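Local coordinates for enoyl-acyl carrier protein reductase (Uncultured bacterium, PDB 6KIA), which probably reduces the enoyl-acyl carrier protein double bond with NADH in bacterial fatty acid synthesis, as an enzyme linked to triclosan resistance, at residues Trp254-Lys264 against Phe358-Asn368. Numbering follows the deposited sequence.
Sequences WQTYTSYTQGK and FRNFEAWPMPN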
ATOM      1  N   TRP A 254      12.083   3.355  14.382  1.00 20.91           N
ATOM      2  CA  TRP A 254      11.814   2.737  13.099  1.00 21.54           C
ATOM      3  C   TRP A 254      11.944   1.234  13.200  1.00 25.46           C
ATOM      4  O   TRP A 254      12.888   0.712  13.807  1.00 22.89           O
ATOM      5  CB  TRP A 254      12.761   3.255  12.022  1.00 21.41           C
ATOM      6  CG  TRP A 254      12.490   2.663  10.679  1.00 19.83           C
ATOM      7  CD1 TRP A 254      11.616   3.140   9.750  1.00 21.66           C
ATOM      8  CD2 TRP A 254      13.091   1.490  10.102  1.00 23.31           C
ATOM      9  NE1 TRP A 254      11.630   2.344   8.631  1.00 18.41           N
ATOM     10  CE2 TRP A 254      12.521   1.321   8.819  1.00 20.44           C
ATOM     11  CE3 TRP A 254      14.045   0.563  10.548  1.00 23.53           C
ATOM     12  CZ2 TRP A 254      12.868   0.270   7.974  1.00 21.20           C
ATOM     13  CZ3 TRP A 254      14.407  -0.478   9.691  1.00 21.99           C
ATOM     14  CH2 TRP A 254      13.818  -0.615   8.427  1.00 22.09           C
ATOM     15  N   GLN A 255      10.974   0.541  12.616  1.00 21.82           N
ATOM     16  CA  GLN A 255      11.060  -0.895  12.492  1.00 19.31           C
ATOM     17  C   GLN A 255      10.314  -1.269  11.221  1.00 21.88           C
ATOM     18  O   GLN A 255       9.833  -0.382  10.499  1.00 19.06           O
ATOM     19  CB  GLN A 255      10.486  -1.586  13.735  1.00 16.54           C
ATOM     20  CG  GLN A 255       9.090  -1.120  14.142  1.00 16.80           C
ATOM     21  CD  GLN A 255       7.995  -1.740  13.279  1.00 20.39           C
ATOM     22  OE1 GLN A 255       7.714  -2.941  13.371  1.00 18.71           O
ATOM     23  NE2 GLN A 255       7.394  -0.922  12.415  1.00 18.36           N
ATOM     24  N   THR A 256      10.215  -2.555  10.942  1.00 20.43           N
ATOM     25  CA  THR A 256       9.596  -3.030   9.696  1.00 16.85           C
ATOM     26  C   THR A 256       9.093  -4.456   9.851  1.00 21.96           C
ATOM     27  O   THR A 256       9.581  -5.193  10.699  1.00 20.93           O
ATOM     28  CB  THR A 256      10.589  -2.986   8.517  1.00 16.98           C
ATOM     29  OG1 THR A 256       9.918  -3.326   7.293  1.00 19.69           O
ATOM     30  CG2 THR A 256      11.747  -3.990   8.746  1.00 20.52           C
ATOM     31  N   TYR A 257       8.151  -4.843   8.994  1.00 19.03           N
ATOM     32  CA  TYR A 257       7.875  -6.244   8.721  1.00 17.47           C
ATOM     33  C   TYR A 257       8.990  -6.783   7.826  1.00 19.18           C
ATOM     34  O   TYR A 257       9.400  -6.112   6.878  1.00 20.62           O
ATOM     35  CB  TYR A 257       6.518  -6.402   8.017  1.00 18.81           C
ATOM     36  CG  TYR A 257       6.328  -7.775   7.396  1.00 18.57           C
ATOM     37  CD1 TYR A 257       5.853  -8.836   8.156  1.00 17.86           C
ATOM     38  CD2 TYR A 257       6.629  -8.001   6.051  1.00 18.08           C
ATOM     39  CE1 TYR A 257       5.684 -10.106   7.602  1.00 19.72           C
ATOM     40  CE2 TYR A 257       6.468  -9.252   5.495  1.00 20.88           C
ATOM     41  CZ  TYR A 257       5.991 -10.306   6.267  1.00 21.47           C
ATOM     42  OH  TYR A 257       5.838 -11.550   5.676  1.00 23.17           O
ATOM     43  N   THR A 258       9.467  -7.987   8.119  1.00 18.05           N
ATOM     44  CA  THR A 258      10.459  -8.691   7.294  1.00 20.73           C
ATOM     45  C   THR A 258       9.869 -10.065   6.928  1.00 20.75           C
ATOM     46  O   THR A 258       9.283 -10.736   7.789  1.00 21.02           O
ATOM     47  CB  THR A 258      11.816  -8.842   8.050  1.00 20.10           C
ATOM     48  OG1 THR A 258      12.342  -7.557   8.402  1.00 21.04           O
ATOM     49  CG2 THR A 258      12.862  -9.585   7.209  1.00 19.76           C
ATOM     50  N   SER A 259       9.977 -10.506   5.665  1.00 20.33           N
ATOM     51  CA  SER A 259      10.719  -9.800   4.628  1.00 19.95           C
ATOM     52  C   SER A 259       9.750  -9.197   3.602  1.00 21.40           C
ATOM     53  O   SER A 259       8.931  -9.899   2.991  1.00 20.71           O
ATOM     54  CB  SER A 259      11.713 -10.784   3.972  1.00 23.41           C
ATOM     55  OG  SER A 259      12.280 -10.272   2.782  1.00 27.63           O
ATOM     56  N   TYR A 260       9.842  -7.883   3.413  1.00 20.70           N
ATOM     57  CA  TYR A 260       8.895  -7.189   2.548  1.00 22.46           C
ATOM     58  C   TYR A 260       9.342  -7.236   1.093  1.00 20.68           C
ATOM     59  O   TYR A 260      10.188  -6.456   0.663  1.00 21.25           O
ATOM     60  CB  TYR A 260       8.735  -5.753   3.032  1.00 17.76           C
ATOM     61  CG  TYR A 260       7.697  -4.972   2.302  1.00 21.75           C
ATOM     62  CD1 TYR A 260       6.346  -5.180   2.542  1.00 26.15           C
ATOM     63  CD2 TYR A 260       8.069  -4.007   1.377  1.00 20.17           C
ATOM     64  CE1 TYR A 260       5.377  -4.442   1.861  1.00 25.07           C
ATOM     65  CE2 TYR A 260       7.112  -3.268   0.703  1.00 18.34           C
ATOM     66  CZ  TYR A 260       5.780  -3.497   0.945  1.00 21.68           C
ATOM     67  OH  TYR A 260       4.843  -2.749   0.253  1.00 21.62           O
ATOM     68  N   THR A 261       8.752  -8.150   0.332  1.00 21.02           N
ATOM     69  CA  THR A 261       9.231  -8.484  -1.001  1.00 21.75           C
ATOM     70  C   THR A 261       9.049  -7.345  -1.999  1.00 26.33           C
ATOM     71  O   THR A 261       9.738  -7.308  -3.013  1.00 25.86           O
ATOM     72  CB  THR A 261       8.534  -9.745  -1.505  1.00 32.87           C
ATOM     73  OG1 THR A 261       7.124  -9.516  -1.582  1.00 48.77           O
ATOM     74  CG2 THR A 261       8.789 -10.853  -0.522  1.00 30.70           C
ATOM     75  N   GLN A 262       8.134  -6.428  -1.697  1.00 21.97           N
ATOM     76  CA  GLN A 262       7.852  -5.273  -2.559  1.00 23.11           C
ATOM     77  C   GLN A 262       8.824  -4.119  -2.259  1.00 19.93           C
ATOM     78  O   GLN A 262       8.679  -3.008  -2.793  1.00 20.35           O
ATOM     79  CB  GLN A 262       6.412  -4.802  -2.328  1.00 19.76           C
ATOM     80  CG  GLN A 262       5.353  -5.676  -2.978  1.00 20.73           C
ATOM     81  CD  GLN A 262       5.051  -5.365  -4.432  1.00 26.32           C
ATOM     82  OE1 GLN A 262       5.645  -4.472  -5.058  1.00 24.32           O
ATOM     83  NE2 GLN A 262       4.115  -6.126  -4.992  1.00 26.05           N
ATOM     84  N   GLY A 263       9.810  -4.376  -1.401  1.00 19.15           N
ATOM     85  CA  GLY A 263      10.683  -3.329  -0.893  1.00 20.75           C
ATOM     86  C   GLY A 263      11.482  -2.589  -1.950  1.00 20.13           C
ATOM     87  O   GLY A 263      11.564  -1.361  -1.948  1.00 20.54           O
ATOM     88  N   LYS A 264      12.085  -3.342  -2.853  1.00 18.39           N
ATOM     89  CA  LYS A 264      12.811  -2.739  -3.975  1.00 20.36           C
ATOM     90  C   LYS A 264      11.909  -1.828  -4.821  1.00 21.05           C
ATOM     91  O   LYS A 264      12.317  -0.729  -5.236  1.00 21.89           O
ATOM     92  CB  LYS A 264      13.443  -3.833  -4.838  1.00 25.57           C
ATOM     93  CG  LYS A 264      14.604  -4.543  -4.170  1.00 40.30           C
ATOM     94  CD  LYS A 264      15.779  -3.583  -4.027  1.00 50.41           C
ATOM     95  CE  LYS A 264      16.987  -4.233  -3.366  1.00 51.11           C
ATOM     96  NZ  LYS A 264      18.068  -3.222  -3.164  1.00 46.39           N
ATOM     97  N   PHE A 358      16.619  -6.821  12.995  1.00 25.75           N
ATOM     98  CA  PHE A 358      15.962  -6.413  11.744  1.00 29.65           C
ATOM     99  C   PHE A 358      15.643  -4.920  11.686  1.00 28.60           C
ATOM    100  O   PHE A 358      15.030  -4.467  10.727  1.00 29.09           O
ATOM    101  CB  PHE A 358      14.678  -7.227  11.528  1.00 25.22           C
ATOM    102  CG  PHE A 358      14.935  -8.669  11.253  1.00 27.24           C
ATOM    103  CD1 PHE A 358      15.323  -9.084   9.988  1.00 24.51           C
ATOM    104  CD2 PHE A 358      14.826  -9.609  12.270  1.00 26.18           C
ATOM    105  CE1 PHE A 358      15.591 -10.420   9.738  1.00 26.58           C
ATOM    106  CE2 PHE A 358      15.087 -10.946  12.033  1.00 27.84           C
ATOM    107  CZ  PHE A 358      15.466 -11.356  10.767  1.00 28.67           C
ATOM    108  N   ARG A 359      16.107  -4.147  12.669  1.00 25.29           N
ATOM    109  CA  ARG A 359      15.891  -2.690  12.664  1.00 28.39           C
ATOM    110  C   ARG A 359      17.025  -1.978  11.940  1.00 33.30           C
ATOM    111  O   ARG A 359      17.446  -0.886  12.310  1.00 42.78           O
ATOM    112  CB  ARG A 359      15.744  -2.157  14.097  1.00 30.79           C
ATOM    113  CG  ARG A 359      14.496  -2.684  14.784  1.00 26.45           C
ATOM    114  CD  ARG A 359      13.934  -1.772  15.870  1.00 32.08           C
ATOM    115  NE  ARG A 359      14.743  -1.706  17.090  1.00 36.02           N
ATOM    116  CZ  ARG A 359      14.537  -2.485  18.150  1.00 29.15           C
ATOM    117  NH1 ARG A 359      13.589  -3.424  18.111  1.00 22.31           N
ATOM    118  NH2 ARG A 359      15.292  -2.354  19.251  1.00 33.24           N
ATOM    119  N   ASN A 360      17.487  -2.626  10.882  1.00 27.49           N
ATOM    120  CA  ASN A 360      18.559  -2.142  10.041  1.00 29.49           C
ATOM    121  C   ASN A 360      17.976  -1.500   8.794  1.00 27.19           C
ATOM    122  O   ASN A 360      17.538  -2.186   7.873  1.00 28.97           O
ATOM    123  CB  ASN A 360      19.481  -3.302   9.688  1.00 29.31           C
ATOM    124  CG  ASN A 360      20.717  -2.876   8.915  1.00 36.01           C
ATOM    125  OD1 ASN A 360      20.736  -1.855   8.225  1.00 30.72           O
ATOM    126  ND2 ASN A 360      21.765  -3.683   9.020  1.00 39.73           N
ATOM    127  N   PHE A 361      17.994  -0.178   8.769  1.00 27.22           N
ATOM    128  CA  PHE A 361      17.351   0.581   7.704  1.00 26.26           C
ATOM    129  C   PHE A 361      18.065   0.444   6.366  1.00 27.81           C
ATOM    130  O   PHE A 361      17.435   0.283   5.322  1.00 29.49           O
ATOM    131  CB  PHE A 361      17.267   2.050   8.106  1.00 28.37           C
ATOM    132  CG  PHE A 361      16.461   2.896   7.158  1.00 29.14           C
ATOM    133  CD1 PHE A 361      15.078   2.978   7.288  1.00 26.99           C
ATOM    134  CD2 PHE A 361      17.083   3.610   6.141  1.00 27.71           C
ATOM    135  CE1 PHE A 361      14.325   3.753   6.413  1.00 24.17           C
ATOM    136  CE2 PHE A 361      16.338   4.391   5.264  1.00 27.41           C
ATOM    137  CZ  PHE A 361      14.960   4.467   5.404  1.00 24.44           C
ATOM    138  N   GLU A 362      19.392   0.442   6.398  1.00 32.90           N
ATOM    139  CA  GLU A 362      20.150   0.495   5.163  1.00 46.48           C
ATOM    140  C   GLU A 362      20.039  -0.851   4.453  1.00 35.58           C
ATOM    141  O   GLU A 362      20.061  -0.920   3.228  1.00 30.78           O
ATOM    142  CB  GLU A 362      21.630   0.812   5.434  1.00 69.05           C
ATOM    143  CG  GLU A 362      21.977   1.458   6.796  1.00101.15           C
ATOM    144  CD  GLU A 362      21.082   2.617   7.214  1.00102.33           C
ATOM    145  OE1 GLU A 362      20.857   3.533   6.397  1.00103.44           O
ATOM    146  OE2 GLU A 362      20.608   2.606   8.373  1.00100.28           O
ATOM    147  N   ALA A 363      19.836  -1.909   5.230  1.00 27.68           N
ATOM    148  CA  ALA A 363      19.765  -3.260   4.686  1.00 25.85           C
ATOM    149  C   ALA A 363      18.379  -3.646   4.164  1.00 28.90           C
ATOM    150  O   ALA A 363      18.207  -4.720   3.609  1.00 28.05           O
ATOM    151  CB  ALA A 363      20.225  -4.266   5.745  1.00 23.37           C
ATOM    152  N   TRP A 364      17.407  -2.755   4.337  1.00 31.22           N
ATOM    153  CA  TRP A 364      16.000  -3.027   4.005  1.00 25.29           C
ATOM    154  C   TRP A 364      15.742  -3.211   2.518  1.00 23.14           C
ATOM    155  O   TRP A 364      16.270  -2.454   1.702  1.00 23.86           O
ATOM    156  CB  TRP A 364      15.149  -1.874   4.534  1.00 22.85           C
ATOM    157  CG  TRP A 364      13.654  -2.056   4.501  1.00 23.55           C
ATOM    158  CD1 TRP A 364      12.883  -2.591   5.486  1.00 31.65           C
ATOM    159  CD2 TRP A 364      12.748  -1.666   3.447  1.00 19.71           C
ATOM    160  NE1 TRP A 364      11.560  -2.574   5.119  1.00 25.27           N
ATOM    161  CE2 TRP A 364      11.449  -2.013   3.872  1.00 20.17           C
ATOM    162  CE3 TRP A 364      12.914  -1.060   2.187  1.00 20.75           C
ATOM    163  CZ2 TRP A 364      10.318  -1.771   3.097  1.00 19.65           C
ATOM    164  CZ3 TRP A 364      11.789  -0.826   1.403  1.00 22.09           C
ATOM    165  CH2 TRP A 364      10.503  -1.179   1.863  1.00 22.09           C
ATOM    166  N   PRO A 365      14.920  -4.209   2.145  1.00 25.96           N
ATOM    167  CA  PRO A 365      14.323  -5.259   2.990  1.00 23.31           C
ATOM    168  C   PRO A 365      15.278  -6.418   3.217  1.00 25.82           C
ATOM    169  O   PRO A 365      15.917  -6.892   2.269  1.00 28.10           O
ATOM    170  CB  PRO A 365      13.111  -5.730   2.178  1.00 23.55           C
ATOM    171  CG  PRO A 365      13.472  -5.448   0.747  1.00 23.20           C
ATOM    172  CD  PRO A 365      14.458  -4.289   0.747  1.00 23.89           C
ATOM    173  N   MET A 366      15.389  -6.867   4.455  1.00 26.02           N
ATOM    174  CA  MET A 366      16.292  -7.975   4.757  1.00 27.46           C
ATOM    175  C   MET A 366      15.673  -9.337   4.419  1.00 23.75           C
ATOM    176  O   MET A 366      14.453  -9.482   4.378  1.00 25.60           O
ATOM    177  CB  MET A 366      16.693  -7.919   6.226  1.00 22.69           C
ATOM    178  CG  MET A 366      17.461  -6.642   6.586  1.00 26.13           C
ATOM    179  SD  MET A 366      17.781  -6.438   8.349  1.00 28.68           S
ATOM    180  CE  MET A 366      18.927  -7.792   8.629  1.00 27.42           C
ATOM    181  N   PRO A 367      16.516 -10.348   4.162  1.00 26.82           N
ATOM    182  CA  PRO A 367      15.992 -11.712   4.045  1.00 28.33           C
ATOM    183  C   PRO A 367      15.419 -12.213   5.378  1.00 26.18           C
ATOM    184  O   PRO A 367      15.901 -11.808   6.438  1.00 27.91           O
ATOM    185  CB  PRO A 367      17.229 -12.538   3.650  1.00 27.21           C
ATOM    186  CG  PRO A 367      18.223 -11.532   3.126  1.00 29.35           C
ATOM    187  CD  PRO A 367      17.958 -10.262   3.868  1.00 29.35           C
ATOM    188  N   ASN A 368      14.399 -13.063   5.344  1.00 27.70           N
ATOM    189  CA  ASN A 368      13.891 -13.590   6.596  1.00 25.80           C
ATOM    190  C   ASN A 368      14.806 -14.753   7.033  1.00 26.91           C
ATOM    191  O   ASN A 368      15.743 -15.112   6.320  1.00 26.74           O
ATOM    192  CB  ASN A 368      12.440 -14.039   6.456  1.00 26.40           C
ATOM    193  CG  ASN A 368      12.265 -15.113   5.420  1.00 35.24           C
ATOM    194  OD1 ASN A 368      13.176 -15.403   4.647  1.00 42.58           O
ATOM    195  ND2 ASN A 368      11.089 -15.726   5.402  1.00 41.69           N
TER
HETATM  196  O   HOH W   1      12.513  -3.865  12.110  1.00 24.12           O
HETATM  197  O   HOH W   2      13.801  -5.921   6.718  1.00 22.30           O
HETATM  198  O   HOH W   3       9.260 -13.671   7.301  1.00 41.95           O
HETATM  199  O   HOH W   4      18.131  -3.477  -0.164  1.00 40.15           O
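From Gln255, whose CA lies 5.2 Å from that of Arg359, the chain leaving strand 251-255 runs to Ser259 beside Asn368 and to Gly263 beside Pro365, while 358-368 forms an irregular loop without helix or strand. Trp254 and Trp364 meet as an offset edge-to-face pair, planes at 74°, in which Trp254 CH2 comes 3.7 Å from Trp364 CD1. Phe361 sends its own edge onto the Trp254 face, its CD1 3.4 Å from Trp254 CE2, and its CB makes a CH-pi contact over the six-membered ring. Trp254 NE1 is hydrogen-bonded to the carbonyl O of His242. The Trp364 indole, with CG anti to the backbone N (chi1 -170°), reaches between Thr256 and Gly263; its NE1 donates to Thr256 OG1 at 2.8 Å and 154°, the acceptor lying in the indole plane. Thr256 OG1 donates in turn to the carbonyl of Tyr257. Tyr260 completes the aromatic cluster, its ring nearly parallel to the Trp364 six-membered ring but slid so far off it that the two barely overlap; since this tyrosine also touches the bound NADH, the cluster ties the pocket of this Rossmann-clan reductase to the loop between helices 353-356 and 370-385. A type I turn from Tyr260 to Gly263 leads into helix 263-278, and Gly263 CA, with no CB to collide with Pro365 CG, lies 3.5 Å from Trp364 CH2. Both segments contain a cis peptide, before Ser259 and before Pro365. Pro365 packs its CB 3.4 Å from Tyr260 O, and Ser259 OG donates to Met366 O at 2.8 Å. One water bridges Thr258 OG1 and Met366 N; another joins Lys264 NZ to Trp364 O.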